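Side-chain contacts in guanylate kinase (Coxiella burnetii, PDB 3TR0), which catalyses the ATP-dependent phosphorylation of GMP to GDP, probably serving the recycling of GMP: residues W89-R92 with Q93-A96; L125-S128 with I129-R133; Q175-Q178 with N179-I183. All coordinates share one frame; numbering follows the deposited sequence.

Overall arrangement
Following the chain from its N terminus, the three contacts come in series, none nested in or crossing another; each is local, between residues at most six apart, and none closes a long loop. Interaction 1 lies on helix 87-95, packed against strands 34-36, 99-103 and 9-13 of the parallel sheet. Interaction 2 marks the turn where strand 120-125 passes into helix 129-137, on the opposite side of the chain's centre from interaction 1, the centres of the two contacts about 34 Å apart. Interaction 3 sits on helix 173-187, beside strands 120-125 and 166-169; its nearest atoms are about 7 Å from those of interaction 2. Interactions 2 and 3 both reach the second subunit.

Interaction 1. Residues W89-R92 with Q93-A96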
ATOM      1  N   TRP A  89     -20.421  -6.695 -15.673  1.00 19.41           N
ATOM      2  CA  TRP A  89     -20.680  -6.494 -14.255  1.00 27.48           C
ATOM      3  C   TRP A  89     -19.535  -5.731 -13.598  1.00 26.72           C
ATOM      4  O   TRP A  89     -19.758  -4.829 -12.798  1.00 22.30           O
ATOM      5  CB  TRP A  89     -20.896  -7.824 -13.540  1.00 27.06           C
ATOM      6  CG  TRP A  89     -21.148  -7.657 -12.076  1.00 26.47           C
ATOM      7  CD1 TRP A  89     -22.359  -7.529 -11.463  1.00 30.64           C
ATOM      8  CD2 TRP A  89     -20.163  -7.581 -11.040  1.00 29.67           C
ATOM      9  NE1 TRP A  89     -22.191  -7.386 -10.108  1.00 26.19           N
ATOM     10  CE2 TRP A  89     -20.851  -7.417  -9.821  1.00 26.78           C
ATOM     11  CE3 TRP A  89     -18.766  -7.644 -11.022  1.00 25.90           C
ATOM     12  CZ2 TRP A  89     -20.193  -7.321  -8.597  1.00 25.18           C
ATOM     13  CZ3 TRP A  89     -18.112  -7.542  -9.803  1.00 23.30           C
ATOM     14  CH2 TRP A  89     -18.825  -7.382  -8.610  1.00 22.10           C
ATOM     15  N   VAL A  90     -18.309  -6.097 -13.949  1.00 20.08           N
ATOM     16  CA  VAL A  90     -17.130  -5.453 -13.381  1.00 19.20           C
ATOM     17  C   VAL A  90     -17.097  -3.965 -13.735  1.00 25.22           C
ATOM     18  O   VAL A  90     -16.900  -3.112 -12.870  1.00 22.33           O
ATOM     19  CB  VAL A  90     -15.838  -6.130 -13.871  1.00 20.46           C
ATOM     20  CG1 VAL A  90     -14.622  -5.312 -13.467  1.00 18.75           C
ATOM     21  CG2 VAL A  90     -15.734  -7.547 -13.315  1.00 21.11           C
ATOM     22  N   LEU A  91     -17.310  -3.656 -15.007  1.00 22.03           N
ATOM     23  CA  LEU A  91     -17.272  -2.270 -15.453  1.00 25.52           C
ATOM     24  C   LEU A  91     -18.382  -1.425 -14.826  1.00 25.83           C
ATOM     25  O   LEU A  91     -18.182  -0.247 -14.551  1.00 23.00           O
ATOM     26  CB  LEU A  91     -17.303  -2.183 -16.980  1.00 27.73           C
ATOM     27  CG  LEU A  91     -16.134  -2.881 -17.677  1.00 26.89           C
ATOM     28  CD1 LEU A  91     -16.176  -2.630 -19.178  1.00 37.39           C
ATOM     29  CD2 LEU A  91     -14.803  -2.416 -17.087  1.00 24.69           C
ATOM     30  N   ARG A  92     -19.551  -2.021 -14.602  1.00 19.74           N
ATOM     31  CA  ARG A  92     -20.620  -1.317 -13.896  1.00 24.19           C
ATOM     32  C   ARG A  92     -20.198  -0.919 -12.480  1.00 23.70           C
ATOM     33  O   ARG A  92     -20.484   0.195 -12.027  1.00 25.84           O
ATOM     34  CB  ARG A  92     -21.900  -2.149 -13.848  1.00 28.08           C
ATOM     35  CG  ARG A  92     -22.568  -2.323 -15.194  1.00 31.52           C
ATOM     36  CD  ARG A  92     -24.054  -2.624 -15.043  1.00 31.22           C
ATOM     37  NE  ARG A  92     -24.325  -3.799 -14.214  1.00 31.52           N
ATOM     38  CZ  ARG A  92     -24.290  -5.052 -14.656  1.00 36.64           C
ATOM     39  NH1 ARG A  92     -23.977  -5.305 -15.918  1.00 41.62           N
ATOM     40  NH2 ARG A  92     -24.561  -6.057 -13.834  1.00 38.50           N
ATOM     41  N   GLN A  93     -19.517  -1.831 -11.790  1.00 24.07           N
ATOM     42  CA  GLN A  93     -19.032  -1.572 -10.437  1.00 24.47           C
ATOM     43  C   GLN A  93     -18.005  -0.451 -10.417  1.00 27.35           C
ATOM     44  O   GLN A  93     -18.075   0.452  -9.581  1.00 23.82           O
ATOM     45  CB  GLN A  93     -18.418  -2.837  -9.828  1.00 20.01           C
ATOM     46  CG  GLN A  93     -19.330  -4.045  -9.857  1.00 28.10           C
ATOM     47  CD  GLN A  93     -20.719  -3.743  -9.329  1.00 37.27           C
ATOM     48  OE1 GLN A  93     -20.875  -3.131  -8.275  1.00 32.03           O
ATOM     49  NE2 GLN A  93     -21.738  -4.170 -10.067  1.00 33.98           N
ATOM     50  N   LEU A  94     -17.045  -0.517 -11.334  1.00 21.08           N
ATOM     51  CA  LEU A  94     -16.023   0.525 -11.430  1.00 23.12           C
ATOM     52  C   LEU A  94     -16.662   1.885 -11.700  1.00 24.01           C
ATOM     53  O   LEU A  94     -16.279   2.895 -11.103  1.00 27.06           O
ATOM     54  CB  LEU A  94     -15.019   0.187 -12.532  1.00 18.68           C
ATOM     55  CG  LEU A  94     -14.167  -1.058 -12.286  1.00 20.99           C
ATOM     56  CD1 LEU A  94     -13.238  -1.311 -13.466  1.00 22.71           C
ATOM     57  CD2 LEU A  94     -13.375  -0.926 -10.989  1.00 23.07           C
ATOM     58  N   LYS A  95     -17.640   1.899 -12.601  1.00 26.40           N
ATOM     59  CA  LYS A  95     -18.376   3.114 -12.940  1.00 26.94           C
ATOM     60  C   LYS A  95     -19.068   3.698 -11.718  1.00 28.45           C
ATOM     61  O   LYS A  95     -19.137   4.914 -11.551  1.00 29.82           O
ATOM     62  CB  LYS A  95     -19.428   2.815 -14.010  1.00 30.25           C
ATOM     63  CG  LYS A  95     -18.895   2.716 -15.427  1.00 50.40           C
ATOM     64  CD  LYS A  95     -18.979   4.058 -16.140  1.00 64.64           C
ATOM     65  CE  LYS A  95     -18.858   3.889 -17.647  1.00 75.39           C
ATOM     66  NZ  LYS A  95     -18.825   5.196 -18.363  1.00 79.68           N
ATOM     67  N   ALA A  96     -19.586   2.820 -10.869  1.00 21.74           N
ATOM     68  CA  ALA A  96     -20.295   3.238  -9.668  1.00 25.74           C
ATOM     69  C   ALA A  96     -19.330   3.649  -8.560  1.00 31.00           C
ATOM     70  O   ALA A  96     -19.756   4.090  -7.494  1.00 33.23           O
ATOM     71  CB  ALA A  96     -21.207   2.126  -9.186  1.00 27.41           C
TER
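Gln93 folds back over the indole of Trp89, one helical turn earlier, in a CH-pi contact. Its CG stands 3.4 Å from the centroid of the six-membered ring of Trp89, only 5° off the ring normal, while the amide that follows slides across the same face toward the pyrrole side. Chi1 (-54°) sets CG above the ring, and the bend at chi2 then lays the amide over the pyrrole part. Amide and indole planes are 24° apart. Gln93 NE2 and Trp89 NE1 come within 3.2 Å, but both are donors, so no bond joins them.

The polar contacts centre on the carbonyl of Trp89. Gln93 N donates to Trp89 O at 3.2 Å, and Gln93 NE2 adds a weak bond to the same oxygen at 3.4 Å. At the far end of the amide, OE1 receives a weak hydrogen bond from Arg98. The i to i+4 backbone bonds continue through Leu94, Lys95 and Ala96. The guanidinium of Arg92 passes with one face over Trp89 CA and forms a salt bridge with Asp88.

Apolar contact is slighter: Leu94 CD1 meets Leu91 CD2 at 4.1 Å and Val90 CG1 at 4.2 Å.

Trp89 and Gln93 also touch Lys35 and Val100, whereas Val90 and Leu94 rest on Leu9. The whole is an i, i+4 CH-pi contact on the sheet-facing side of helix 87-95, whose Leu91, Arg92 and Lys95 are exposed, in the P-loop NTPase fold of the guanylate kinase family.

Interaction 2. Residues L125-S128 with I129-R133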
ATOM      1  N   LEU A 125      -0.281 -17.165   0.237  1.00 18.26           N
ATOM      2  CA  LEU A 125       0.552 -18.341   0.455  1.00 17.92           C
ATOM      3  C   LEU A 125       0.064 -19.130   1.656  1.00 13.75           C
ATOM      4  O   LEU A 125      -0.335 -18.550   2.664  1.00 18.83           O
ATOM      5  CB  LEU A 125       2.005 -17.920   0.701  1.00 16.80           C
ATOM      6  CG  LEU A 125       2.718 -17.200  -0.439  1.00 21.10           C
ATOM      7  CD1 LEU A 125       3.999 -16.537   0.073  1.00 26.74           C
ATOM      8  CD2 LEU A 125       3.015 -18.171  -1.562  1.00 21.62           C
ATOM      9  N   PRO A 126       0.099 -20.468   1.558  1.00 19.78           N
ATOM     10  CA  PRO A 126      -0.172 -21.298   2.730  1.00 16.72           C
ATOM     11  C   PRO A 126       1.072 -21.306   3.606  1.00 17.44           C
ATOM     12  O   PRO A 126       2.149 -20.991   3.107  1.00 24.07           O
ATOM     13  CB  PRO A 126      -0.391 -22.688   2.120  1.00 18.75           C
ATOM     14  CG  PRO A 126       0.485 -22.692   0.913  1.00 18.83           C
ATOM     15  CD  PRO A 126       0.446 -21.271   0.373  1.00 20.62           C
ATOM     16  N   PRO A 127       0.928 -21.644   4.896  1.00 22.89           N
ATOM     17  CA  PRO A 127       2.093 -21.708   5.786  1.00 27.75           C
ATOM     18  C   PRO A 127       2.921 -22.972   5.542  1.00 36.96           C
ATOM     19  O   PRO A 127       4.044 -23.091   6.036  1.00 31.06           O
ATOM     20  CB  PRO A 127       1.462 -21.720   7.180  1.00 24.93           C
ATOM     21  CG  PRO A 127       0.114 -22.321   6.973  1.00 32.15           C
ATOM     22  CD  PRO A 127      -0.338 -21.860   5.616  1.00 27.89           C
ATOM     23  N   SER A 128       2.365 -23.900   4.770  1.00 28.82           N
ATOM     24  CA  SER A 128       3.068 -25.126   4.407  1.00 30.94           C
ATOM     25  C   SER A 128       2.292 -25.870   3.329  1.00 33.25           C
ATOM     26  O   SER A 128       1.102 -25.624   3.129  1.00 25.67           O
ATOM     27  CB  SER A 128       3.244 -26.025   5.630  1.00 29.71           C
ATOM     28  OG  SER A 128       1.992 -26.518   6.080  1.00 30.95           O
ATOM     29  N   ILE A 129       2.966 -26.780   2.632  1.00 42.06           N
ATOM     30  CA  ILE A 129       2.294 -27.625   1.657  1.00 38.45           C
ATOM     31  C   ILE A 129       1.274 -28.510   2.362  1.00 37.69           C
ATOM     32  O   ILE A 129       0.202 -28.784   1.830  1.00 34.98           O
ATOM     33  CB  ILE A 129       3.283 -28.515   0.881  1.00 45.97           C
ATOM     34  CG1 ILE A 129       4.125 -27.673  -0.075  1.00 47.93           C
ATOM     35  CG2 ILE A 129       2.534 -29.584   0.101  1.00 44.02           C
ATOM     36  CD1 ILE A 129       3.330 -27.058  -1.204  1.00 48.74           C
ATOM     37  N   GLU A 130       1.613 -28.948   3.570  1.00 37.68           N
ATOM     38  CA  GLU A 130       0.728 -29.822   4.329  1.00 36.15           C
ATOM     39  C   GLU A 130      -0.588 -29.126   4.686  1.00 30.92           C
ATOM     40  O   GLU A 130      -1.632 -29.770   4.785  1.00 31.28           O
ATOM     41  CB  GLU A 130       1.440 -30.355   5.575  1.00 53.90           C
ATOM     42  CG  GLU A 130       2.625 -31.260   5.242  1.00 69.31           C
ATOM     43  CD  GLU A 130       3.349 -31.777   6.472  1.00 78.13           C
ATOM     44  OE1 GLU A 130       3.090 -31.267   7.581  1.00 79.27           O
ATOM     45  OE2 GLU A 130       4.179 -32.700   6.326  1.00 82.30           O
ATOM     46  N   ALA A 131      -0.534 -27.809   4.859  1.00 30.73           N
ATOM     47  CA  ALA A 131      -1.738 -27.026   5.133  1.00 31.04           C
ATOM     48  C   ALA A 131      -2.742 -27.135   3.991  1.00 30.83           C
ATOM     49  O   ALA A 131      -3.950 -27.225   4.219  1.00 30.95           O
ATOM     50  CB  ALA A 131      -1.379 -25.570   5.393  1.00 23.45           C
ATOM     51  N   LEU A 132      -2.242 -27.130   2.759  1.00 29.43           N
ATOM     52  CA  LEU A 132      -3.102 -27.291   1.592  1.00 29.74           C
ATOM     53  C   LEU A 132      -3.778 -28.657   1.590  1.00 29.42           C
ATOM     54  O   LEU A 132      -4.988 -28.761   1.394  1.00 28.17           O
ATOM     55  CB  LEU A 132      -2.298 -27.123   0.302  1.00 29.40           C
ATOM     56  CG  LEU A 132      -1.598 -25.788   0.070  1.00 26.39           C
ATOM     57  CD1 LEU A 132      -0.768 -25.866  -1.197  1.00 29.86           C
ATOM     58  CD2 LEU A 132      -2.619 -24.658  -0.017  1.00 25.14           C
ATOM     59  N   ARG A 133      -2.989 -29.705   1.795  1.00 33.26           N
ATOM     60  CA  ARG A 133      -3.520 -31.063   1.784  1.00 31.52           C
ATOM     61  C   ARG A 133      -4.570 -31.234   2.877  1.00 30.39           C
ATOM     62  O   ARG A 133      -5.635 -31.803   2.645  1.00 31.94           O
ATOM     63  CB  ARG A 133      -2.396 -32.087   1.959  1.00 35.56           C
ATOM     64  CG  ARG A 133      -2.855 -33.530   1.830  1.00 46.06           C
ATOM     65  CD  ARG A 133      -1.715 -34.508   2.079  1.00 57.09           C
ATOM     66  NE  ARG A 133      -0.657 -34.409   1.077  1.00 57.57           N
ATOM     67  CZ  ARG A 133      -0.659 -35.067  -0.079  1.00 53.84           C
ATOM     68  NH1 ARG A 133      -1.670 -35.869  -0.387  1.00 57.94           N
ATOM     69  NH2 ARG A 133       0.348 -34.920  -0.929  1.00 51.22           N
TER
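Ser128 turns its hydroxyl toward the first turn of helix 129-137, where OG accepts from Ala131 N at 3.1 Å with an N-H...O angle of 142°. With chi1 at 67°, OG lies between the backbone N and the carbonyl carbon of its own residue, and this rotation brings it over the opening turn. The carbonyl oxygen of Ser128 approaches the same amide, forming a weak second bond at 3.2 Å, so one N-H is shared between a side-chain and a backbone acceptor. The methyl of Ala131 points back at the serine, with CB 3.4 Å from Ser128 O.

The two prolines meet different residues of the helix. Pro127 lays its CG and CD beside the Ala131 methyl, with CD 3.9 Å from Ala131 CB. Pro126 offers CB and CG to the forked end of Leu132, the two side chains crossing at a slant; its CB lies 3.7 Å from Leu132 CD2. The CG of Leu132 is anti to its own carbonyl carbon (chi1 -60°), which carries the fork back toward the proline.

Beyond the contact, Leu132 touches Pro15 and Ala18, two residues of the predicted ATP-binding loop, and Pro126 meets Pro15 and Met158. Ile129 packs on Leu205 of the second subunit.

In this N-cap, the backbone offers the Ala131 amide only a weak partner, Ser128 O, and the serine hydroxyl adds a second acceptor, while the prolines and their apolar partners pack the strand-to-helix turn beside the predicted ATP-binding loop.

Interaction 3. Residues Q175-Q178 with N179-I183; sequences QAVQ and NLIHI
Gln178 reaches along the helix to His182, one turn ahead. Its CB merely sits beside its own peptide, and the contacts with the histidine begin at CG. CG leaves anti to the backbone N (chi1 179°) and comes within 3.8 Å of His182 NE2. A bend at chi2 (63°) then carries CD past the imidazole, 4.1 Å from His182 CE1. At the tip, NE2 stands over one face of the ring, displaced toward its rim, and is 3.4 Å from His182 CE1; amide and imidazole planes are 37° apart. Gln178 NE2 also lies 3.8 Å from Ile181 CG2. The backbone makes the same step, as His182 N donates to Gln178 O at 3.0 Å. A water donates to Gln175 O and, weakly, to Asn179 OD1, linking the preceding turn to the asparagine side chain.

His182 ND1 is hydrogen-bonded to ND1 of His182 of the second subunit, placing His182 at the contact between the two subunits. Elsewhere on helix 173-187, Val177 and Ile181 pack on helix 20-30 through Leu23 and Leu27, while Leu180 meets Ile122 and Ile124 of strand 120-125, and Asn179 and Ile183 touch Val168 of strand 166-169.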
ATOM      1  N   GLN A 175      -5.111 -12.036  10.996  1.00 20.62           N
ATOM      2  CA  GLN A 175      -3.947 -11.264  10.569  1.00 18.80           C
ATOM      3  C   GLN A 175      -3.889 -11.145   9.049  1.00 16.27           C
ATOM      4  O   GLN A 175      -3.563 -10.082   8.513  1.00 16.13           O
ATOM      5  CB  GLN A 175      -2.666 -11.894  11.121  1.00 19.28           C
ATOM      6  CG  GLN A 175      -2.622 -11.888  12.640  1.00 25.50           C
ATOM      7  CD  GLN A 175      -1.693 -12.942  13.201  1.00 37.06           C
ATOM      8  OE1 GLN A 175      -0.808 -13.437  12.505  1.00 42.74           O
ATOM      9  NE2 GLN A 175      -1.896 -13.297  14.466  1.00 38.01           N
ATOM     10  N   ALA A 176      -4.217 -12.234   8.361  1.00 18.01           N
ATOM     11  CA  ALA A 176      -4.234 -12.238   6.902  1.00 18.95           C
ATOM     12  C   ALA A 176      -5.294 -11.280   6.364  1.00 19.86           C
ATOM     13  O   ALA A 176      -5.043 -10.528   5.422  1.00 14.71           O
ATOM     14  CB  ALA A 176      -4.472 -13.645   6.378  1.00 24.95           C
ATOM     15  N   VAL A 177      -6.485 -11.313   6.956  1.00 18.39           N
ATOM     16  CA  VAL A 177      -7.533 -10.364   6.585  1.00 15.34           C
ATOM     17  C   VAL A 177      -7.043  -8.937   6.811  1.00 17.17           C
ATOM     18  O   VAL A 177      -7.178  -8.082   5.937  1.00 20.28           O
ATOM     19  CB  VAL A 177      -8.827 -10.594   7.382  1.00 17.88           C
ATOM     20  CG1 VAL A 177      -9.850  -9.506   7.066  1.00 24.90           C
ATOM     21  CG2 VAL A 177      -9.400 -11.975   7.076  1.00 20.66           C
ATOM     22  N   GLN A 178      -6.465  -8.679   7.982  1.00 16.68           N
ATOM     23  CA  GLN A 178      -5.958  -7.340   8.283  1.00 14.58           C
ATOM     24  C   GLN A 178      -4.899  -6.887   7.275  1.00 20.81           C
ATOM     25  O   GLN A 178      -4.818  -5.710   6.943  1.00 17.17           O
ATOM     26  CB  GLN A 178      -5.397  -7.262   9.705  1.00 20.57           C
ATOM     27  CG  GLN A 178      -4.838  -5.891  10.066  1.00 30.67           C
ATOM     28  CD  GLN A 178      -5.898  -4.802  10.048  1.00 41.11           C
ATOM     29  OE1 GLN A 178      -6.756  -4.741  10.931  1.00 42.35           O
ATOM     30  NE2 GLN A 178      -5.847  -3.935   9.037  1.00 28.37           N
ATOM     31  N   ASN A 179      -4.085  -7.817   6.793  1.00 20.83           N
ATOM     32  CA  ASN A 179      -3.085  -7.473   5.788  1.00 12.58           C
ATOM     33  C   ASN A 179      -3.711  -7.129   4.442  1.00 12.51           C
ATOM     34  O   ASN A 179      -3.267  -6.205   3.759  1.00 15.53           O
ATOM     35  CB  ASN A 179      -2.044  -8.580   5.645  1.00 14.15           C
ATOM     36  CG  ASN A 179      -1.062  -8.589   6.795  1.00 19.77           C
ATOM     37  OD1 ASN A 179      -0.772  -7.544   7.378  1.00 20.55           O
ATOM     38  ND2 ASN A 179      -0.550  -9.762   7.133  1.00 18.62           N
ATOM     39  N   LEU A 180      -4.746  -7.868   4.066  1.00 15.52           N
ATOM     40  CA  LEU A 180      -5.498  -7.537   2.863  1.00 16.34           C
ATOM     41  C   LEU A 180      -6.101  -6.134   2.994  1.00 15.66           C
ATOM     42  O   LEU A 180      -6.109  -5.356   2.039  1.00 14.24           O
ATOM     43  CB  LEU A 180      -6.583  -8.587   2.603  1.00 12.20           C
ATOM     44  CG  LEU A 180      -6.046  -9.994   2.310  1.00 15.20           C
ATOM     45  CD1 LEU A 180      -7.166 -11.037   2.225  1.00 17.13           C
ATOM     46  CD2 LEU A 180      -5.235  -9.978   1.027  1.00 18.45           C
ATOM     47  N   ILE A 181      -6.586  -5.808   4.186  1.00 15.73           N
ATOM     48  CA  ILE A 181      -7.162  -4.487   4.433  1.00 16.54           C
ATOM     49  C   ILE A 181      -6.114  -3.382   4.279  1.00 15.84           C
ATOM     50  O   ILE A 181      -6.393  -2.340   3.694  1.00 17.01           O
ATOM     51  CB  ILE A 181      -7.818  -4.407   5.827  1.00 17.52           C
ATOM     52  CG1 ILE A 181      -9.050  -5.315   5.883  1.00 20.84           C
ATOM     53  CG2 ILE A 181      -8.199  -2.969   6.163  1.00 17.10           C
ATOM     54  CD1 ILE A 181      -9.641  -5.452   7.266  1.00 21.77           C
ATOM     55  N   HIS A 182      -4.908  -3.613   4.793  1.00 12.61           N
ATOM     56  CA  HIS A 182      -3.820  -2.654   4.606  1.00 16.22           C
ATOM     57  C   HIS A 182      -3.594  -2.377   3.124  1.00 11.71           C
ATOM     58  O   HIS A 182      -3.425  -1.231   2.717  1.00 14.85           O
ATOM     59  CB  HIS A 182      -2.504  -3.162   5.221  1.00 14.84           C
ATOM     60  CG  HIS A 182      -2.476  -3.133   6.720  1.00 16.61           C
ATOM     61  ND1 HIS A 182      -3.028  -2.110   7.458  1.00 18.78           N
ATOM     62  CD2 HIS A 182      -1.955  -4.004   7.618  1.00 24.11           C
ATOM     63  CE1 HIS A 182      -2.851  -2.350   8.744  1.00 24.85           C
ATOM     64  NE2 HIS A 182      -2.202  -3.492   8.870  1.00 22.14           N
ATOM     65  N   ILE A 183      -3.571  -3.439   2.325  1.00 14.34           N
ATOM     66  CA  ILE A 183      -3.220  -3.322   0.914  1.00 12.50           C
ATOM     67  C   ILE A 183      -4.260  -2.515   0.136  1.00 15.10           C
ATOM     68  O   ILE A 183      -3.912  -1.633  -0.648  1.00 13.95           O
ATOM     69  CB  ILE A 183      -3.002  -4.704   0.270  1.00 13.22           C
ATOM     70  CG1 ILE A 183      -1.727  -5.349   0.834  1.00 13.61           C
ATOM     71  CG2 ILE A 183      -2.916  -4.582  -1.246  1.00 15.91           C
ATOM     72  CD1 ILE A 183      -1.651  -6.860   0.632  1.00 14.53           C
TER
HETATM   73  O   HOH W   1      -1.876  -8.413  10.333  1.00 29.04           O